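PDB 4EZE: haloacid dehalogenase-like hydrolase, which probably hydrolyses O-phosphoserine to serine and phosphate, the last step of L-serine biosynthesis, as a magnesium-dependent phosphatase of the HAD superfamily. Local coordinates for residues T262-L275 / H280-V293. Residues are numbered along the deposited sequence; the frame is centred on the assembly and turned at random.
Sequences TENIIACGDGANDL and HAGTGIAWKAKPVV. With NA (sodium ion), chain D.
Ile285 packs against Ile266 and Cys268 on one face of two parallel strands. With CG1 anti to the carbonyl carbon (chi1 -64°) and the chain extended beyond, its CD1 runs back toward the strand's N-terminal end, 3.7 Å from Ile266 CG2 and 4.0 Å from Cys268 SG; the branched isoleucines fill this apolar face, where Ile285 meets Leu309 and Leu312. On the other face Ala267 CB meets CB of Ala281, in the turn leading into strand 283-287, at 3.7 Å; the small Ala267 lets helix 275-280 lie close, Met277 and Leu278 against it. Five backbone hydrogen bonds join the strands. At Gly269 a CB would run into the Asp274 carboxylate, whose OD2 accepts Gly271 N. Beyond the strand ends, Lys290 N bonds to Asp270 O. Asp270 gives the metal a carboxylate: OD1 binds sodium at 2.4 Å beside OD2 of Asp114, the predicted nucleophile, and the main-chain O of Asp116; OD2 makes a long salt bridge (3.8 Å) with Lys290 NZ. The contact joins the two strands of the beta-alpha-beta unit 265-269, 275-280, 283-287 in the Rossmann-like HAD core, between strands 110-113 and 299-301, with helix 244-258 covering Ile265 and His280.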
loop_
_atom_site.group_PDB
_atom_site.type_symbol
_atom_site.label_atom_id
_atom_site.label_comp_id
_atom_site.label_asym_id
_atom_site.label_seq_id
_atom_site.Cartn_x
_atom_site.Cartn_y
_atom_site.Cartn_z
ATOM N N THR A 262 6.556 -12.116 -11.602
ATOM C CA THR A 262 6.822 -11.267 -10.473
ATOM C C THR A 262 6.997 -9.822 -10.883
ATOM O O THR A 262 6.568 -8.926 -10.175
ATOM C CB THR A 262 8.041 -11.760 -9.690
ATOM O OG1 THR A 262 7.755 -13.075 -9.219
ATOM C CG2 THR A 262 8.301 -10.876 -8.492
ATOM N N GLU A 263 7.594 -9.569 -12.035
ATOM C CA GLU A 263 7.831 -8.183 -12.352
ATOM C C GLU A 263 6.502 -7.502 -12.628
ATOM O O GLU A 263 6.447 -6.291 -12.815
ATOM C CB GLU A 263 8.810 -7.990 -13.521
ATOM C CG GLU A 263 8.302 -8.443 -14.894
ATOM C CD GLU A 263 9.020 -9.684 -15.426
ATOM O OE1 GLU A 263 8.891 -10.779 -14.824
ATOM O OE2 GLU A 263 9.715 -9.563 -16.459
ATOM N N ASN A 264 5.419 -8.263 -12.680
ATOM C CA ASN A 264 4.139 -7.629 -13.020
ATOM C C ASN A 264 3.246 -7.547 -11.798
ATOM O O ASN A 264 2.038 -7.248 -11.890
ATOM C CB ASN A 264 3.450 -8.390 -14.141
ATOM C CG ASN A 264 4.165 -8.237 -15.453
ATOM O OD1 ASN A 264 4.443 -7.129 -15.887
ATOM N ND2 ASN A 264 4.476 -9.350 -16.088
ATOM N N ILE A 265 3.843 -7.863 -10.652
ATOM C CA ILE A 265 3.143 -7.775 -9.370
ATOM C C ILE A 265 3.449 -6.454 -8.667
ATOM O O ILE A 265 4.596 -6.173 -8.310
ATOM C CB ILE A 265 3.565 -8.915 -8.453
ATOM C CG1 ILE A 265 3.209 -10.255 -9.082
ATOM C CG2 ILE A 265 2.902 -8.804 -7.080
ATOM C CD1 ILE A 265 3.657 -11.428 -8.237
ATOM N N ILE A 266 2.418 -5.645 -8.483
ATOM C CA ILE A 266 2.499 -4.465 -7.626
ATOM C C ILE A 266 1.784 -4.756 -6.274
ATOM O O ILE A 266 0.641 -5.232 -6.254
ATOM C CB ILE A 266 1.838 -3.275 -8.326
ATOM C CG1 ILE A 266 2.589 -2.899 -9.605
ATOM C CG2 ILE A 266 1.715 -2.084 -7.396
ATOM C CD1 ILE A 266 1.737 -2.048 -10.523
ATOM N N ALA A 267 2.467 -4.483 -5.158
ATOM C CA ALA A 267 1.912 -4.601 -3.797
ATOM C C ALA A 267 2.133 -3.292 -3.045
ATOM O O ALA A 267 3.183 -2.674 -3.188
ATOM C CB ALA A 267 2.585 -5.735 -3.048
ATOM N N CYS A 268 1.148 -2.870 -2.258
ATOM C CA CYS A 268 1.206 -1.594 -1.522
ATOM C C CYS A 268 0.945 -1.866 -0.045
ATOM O O CYS A 268 0.055 -2.637 0.289
ATOM C CB CYS A 268 0.086 -0.663 -1.975
ATOM S SG CYS A 268 -0.015 -0.367 -3.749
ATOM N N GLY A 269 1.693 -1.225 0.845
ATOM C CA GLY A 269 1.500 -1.433 2.282
ATOM C C GLY A 269 2.170 -0.322 3.066
ATOM O O GLY A 269 2.948 0.454 2.507
ATOM N N ASP A 270 1.871 -0.259 4.358
ATOM C CA ASP A 270 2.402 0.760 5.241
ATOM C C ASP A 270 3.280 0.199 6.380
ATOM O O ASP A 270 4.124 0.927 6.920
ATOM C CB ASP A 270 1.252 1.467 5.931
ATOM C CG ASP A 270 0.531 0.547 6.895
ATOM O OD1 ASP A 270 -0.050 -0.458 6.423
ATOM O OD2 ASP A 270 0.580 0.807 8.114
ATOM N N GLY A 271 3.071 -1.063 6.764
ATOM C CA GLY A 271 3.653 -1.607 8.029
ATOM C C GLY A 271 4.657 -2.739 7.898
ATOM O O GLY A 271 4.745 -3.399 6.854
ATOM N N ALA A 272 5.410 -2.968 8.971
ATOM C CA ALA A 272 6.417 -4.022 8.977
ATOM C C ALA A 272 5.854 -5.376 8.531
ATOM O O ALA A 272 6.547 -6.118 7.862
ATOM C CB ALA A 272 7.073 -4.143 10.343
ATOM N N ASN A 273 4.614 -5.711 8.897
ATOM C CA ASN A 273 4.085 -7.015 8.489
ATOM C C ASN A 273 3.806 -7.100 6.980
ATOM O O ASN A 273 3.363 -8.130 6.490
ATOM C CB ASN A 273 2.863 -7.446 9.320
ATOM C CG ASN A 273 1.758 -6.422 9.319
ATOM O OD1 ASN A 273 1.516 -5.739 8.315
ATOM N ND2 ASN A 273 1.076 -6.300 10.450
ATOM N N ASP A 274 4.121 -6.013 6.263
ATOM C CA ASP A 274 3.959 -5.915 4.821
ATOM C C ASP A 274 5.311 -6.115 4.108
ATOM O O ASP A 274 5.356 -6.403 2.905
ATOM C CB ASP A 274 3.372 -4.543 4.434
ATOM C CG ASP A 274 1.895 -4.394 4.793
ATOM O OD1 ASP A 274 1.125 -5.336 4.569
ATOM O OD2 ASP A 274 1.493 -3.314 5.280
ATOM N N LEU A 275 6.415 -5.960 4.830
ATOM C CA LEU A 275 7.735 -6.037 4.159
ATOM C C LEU A 275 7.974 -7.271 3.253
ATOM O O LEU A 275 8.429 -7.124 2.107
ATOM C CB LEU A 275 8.877 -5.876 5.155
ATOM C CG LEU A 275 9.125 -4.431 5.610
ATOM C CD1 LEU A 275 10.130 -4.409 6.749
ATOM C CD2 LEU A 275 9.642 -3.571 4.471
ATOM N N HIS A 280 8.876 -8.921 -2.012
ATOM C CA HIS A 280 8.661 -9.904 -3.060
ATOM C C HIS A 280 8.083 -9.288 -4.343
ATOM O O HIS A 280 8.506 -9.622 -5.435
ATOM C CB HIS A 280 7.758 -11.030 -2.577
ATOM C CG HIS A 280 7.283 -11.919 -3.679
ATOM N ND1 HIS A 280 8.040 -12.963 -4.166
ATOM C CD2 HIS A 280 6.145 -11.904 -4.412
ATOM C CE1 HIS A 280 7.377 -13.563 -5.138
ATOM N NE2 HIS A 280 6.220 -12.944 -5.303
ATOM N N ALA A 281 7.113 -8.396 -4.224
ATOM C CA ALA A 281 6.526 -7.790 -5.420
ATOM C C ALA A 281 7.594 -7.211 -6.341
ATOM O O ALA A 281 8.654 -6.765 -5.875
ATOM C CB ALA A 281 5.539 -6.701 -5.035
ATOM N N GLY A 282 7.304 -7.181 -7.640
ATOM C CA GLY A 282 8.238 -6.586 -8.607
ATOM C C GLY A 282 8.356 -5.107 -8.290
ATOM O O GLY A 282 9.437 -4.538 -8.275
ATOM N N THR A 283 7.216 -4.484 -8.036
ATOM C CA THR A 283 7.160 -3.085 -7.676
ATOM C C THR A 283 6.399 -2.968 -6.357
ATOM O O THR A 283 5.173 -3.124 -6.322
ATOM C CB THR A 283 6.473 -2.274 -8.771
ATOM O OG1 THR A 283 7.263 -2.346 -9.963
ATOM C CG2 THR A 283 6.313 -0.809 -8.342
ATOM N N GLY A 284 7.156 -2.769 -5.279
ATOM C CA GLY A 284 6.625 -2.654 -3.910
ATOM C C GLY A 284 6.506 -1.178 -3.591
ATOM O O GLY A 284 7.399 -0.379 -3.910
ATOM N N ILE A 285 5.380 -0.802 -3.005
ATOM C CA ILE A 285 5.103 0.600 -2.758
ATOM C C ILE A 285 4.804 0.809 -1.291
ATOM O O ILE A 285 3.902 0.173 -0.781
ATOM C CB ILE A 285 3.895 1.085 -3.561
ATOM C CG1 ILE A 285 4.199 0.993 -5.062
ATOM C CG2 ILE A 285 3.562 2.522 -3.178
ATOM C CD1 ILE A 285 2.966 1.082 -5.924
ATOM N N ALA A 286 5.527 1.715 -0.649
ATOM C CA ALA A 286 5.286 2.024 0.738
ATOM C C ALA A 286 4.364 3.219 0.799
ATOM O O ALA A 286 4.678 4.283 0.319
ATOM C CB ALA A 286 6.585 2.322 1.443
ATOM N N TRP A 287 3.208 3.021 1.398
ATOM C CA TRP A 287 2.218 4.065 1.466
ATOM C C TRP A 287 2.240 4.741 2.822
ATOM O O TRP A 287 1.857 4.155 3.807
ATOM C CB TRP A 287 0.848 3.454 1.200
ATOM C CG TRP A 287 -0.274 4.278 1.638
ATOM C CD1 TRP A 287 -0.924 4.189 2.805
ATOM C CD2 TRP A 287 -0.892 5.329 0.913
ATOM N NE1 TRP A 287 -1.908 5.114 2.872
ATOM C CE2 TRP A 287 -1.914 5.834 1.714
ATOM C CE3 TRP A 287 -0.678 5.894 -0.336
ATOM C CZ2 TRP A 287 -2.718 6.877 1.315
ATOM C CZ3 TRP A 287 -1.473 6.921 -0.731
ATOM C CH2 TRP A 287 -2.482 7.407 0.089
ATOM N N LYS A 288 2.758 5.960 2.868
ATOM C CA LYS A 288 2.727 6.762 4.075
ATOM C C LYS A 288 3.199 5.868 5.199
ATOM O O LYS A 288 2.615 5.816 6.258
ATOM C CB LYS A 288 1.344 7.348 4.293
ATOM C CG LYS A 288 0.967 8.292 3.172
ATOM C CD LYS A 288 -0.333 9.020 3.400
ATOM C CE LYS A 288 -0.587 10.002 2.273
ATOM N NZ LYS A 288 -1.956 10.566 2.302
ATOM N N ALA A 289 4.261 5.139 4.910
ATOM C CA ALA A 289 4.727 4.022 5.702
ATOM C C ALA A 289 5.513 4.270 6.975
ATOM O O ALA A 289 6.076 5.329 7.178
ATOM C CB ALA A 289 5.488 3.065 4.808
ATOM N N LYS A 290 5.534 3.251 7.826
ATOM C CA LYS A 290 6.444 3.220 8.972
ATOM C C LYS A 290 7.897 3.391 8.546
ATOM O O LYS A 290 8.302 2.915 7.478
ATOM C CB LYS A 290 6.306 1.906 9.732
ATOM C CG LYS A 290 4.902 1.647 10.256
ATOM C CD LYS A 290 4.457 2.776 11.169
ATOM C CE LYS A 290 3.365 2.297 12.108
ATOM N NZ LYS A 290 2.403 1.418 11.384
ATOM N N PRO A 291 8.689 4.055 9.395
ATOM C CA PRO A 291 10.120 4.292 9.167
ATOM C C PRO A 291 10.890 3.050 8.679
ATOM O O PRO A 291 11.683 3.145 7.738
ATOM C CB PRO A 291 10.615 4.743 10.548
ATOM C CG PRO A 291 9.424 5.445 11.133
ATOM C CD PRO A 291 8.219 4.662 10.657
ATOM N N VAL A 292 10.657 1.895 9.291
ATOM C CA VAL A 292 11.416 0.711 8.903
ATOM C C VAL A 292 11.069 0.262 7.480
ATOM O O VAL A 292 11.912 -0.301 6.781
ATOM C CB VAL A 292 11.245 -0.465 9.886
ATOM C CG1 VAL A 292 9.790 -0.909 9.956
ATOM C CG2 VAL A 292 12.148 -1.623 9.462
ATOM N N VAL A 293 9.832 0.531 7.062
ATOM C CA VAL A 293 9.402 0.264 5.695
ATOM C C VAL A 293 9.948 1.317 4.726
ATOM O O VAL A 293 10.445 0.975 3.657
ATOM C CB VAL A 293 7.861 0.186 5.576
ATOM C CG1 VAL A 293 7.453 -0.230 4.167
ATOM C CG2 VAL A 293 7.306 -0.801 6.591
HETATM NA NA NA D . -1.412 -2.107 7.405
HETATM O O HOH W 1 5.573 -14.252 -7.782
HETATM O O HOH W 2 0.224 -2.985 8.422
HETATM O O HOH W 3 -1.523 -1.450 9.838
#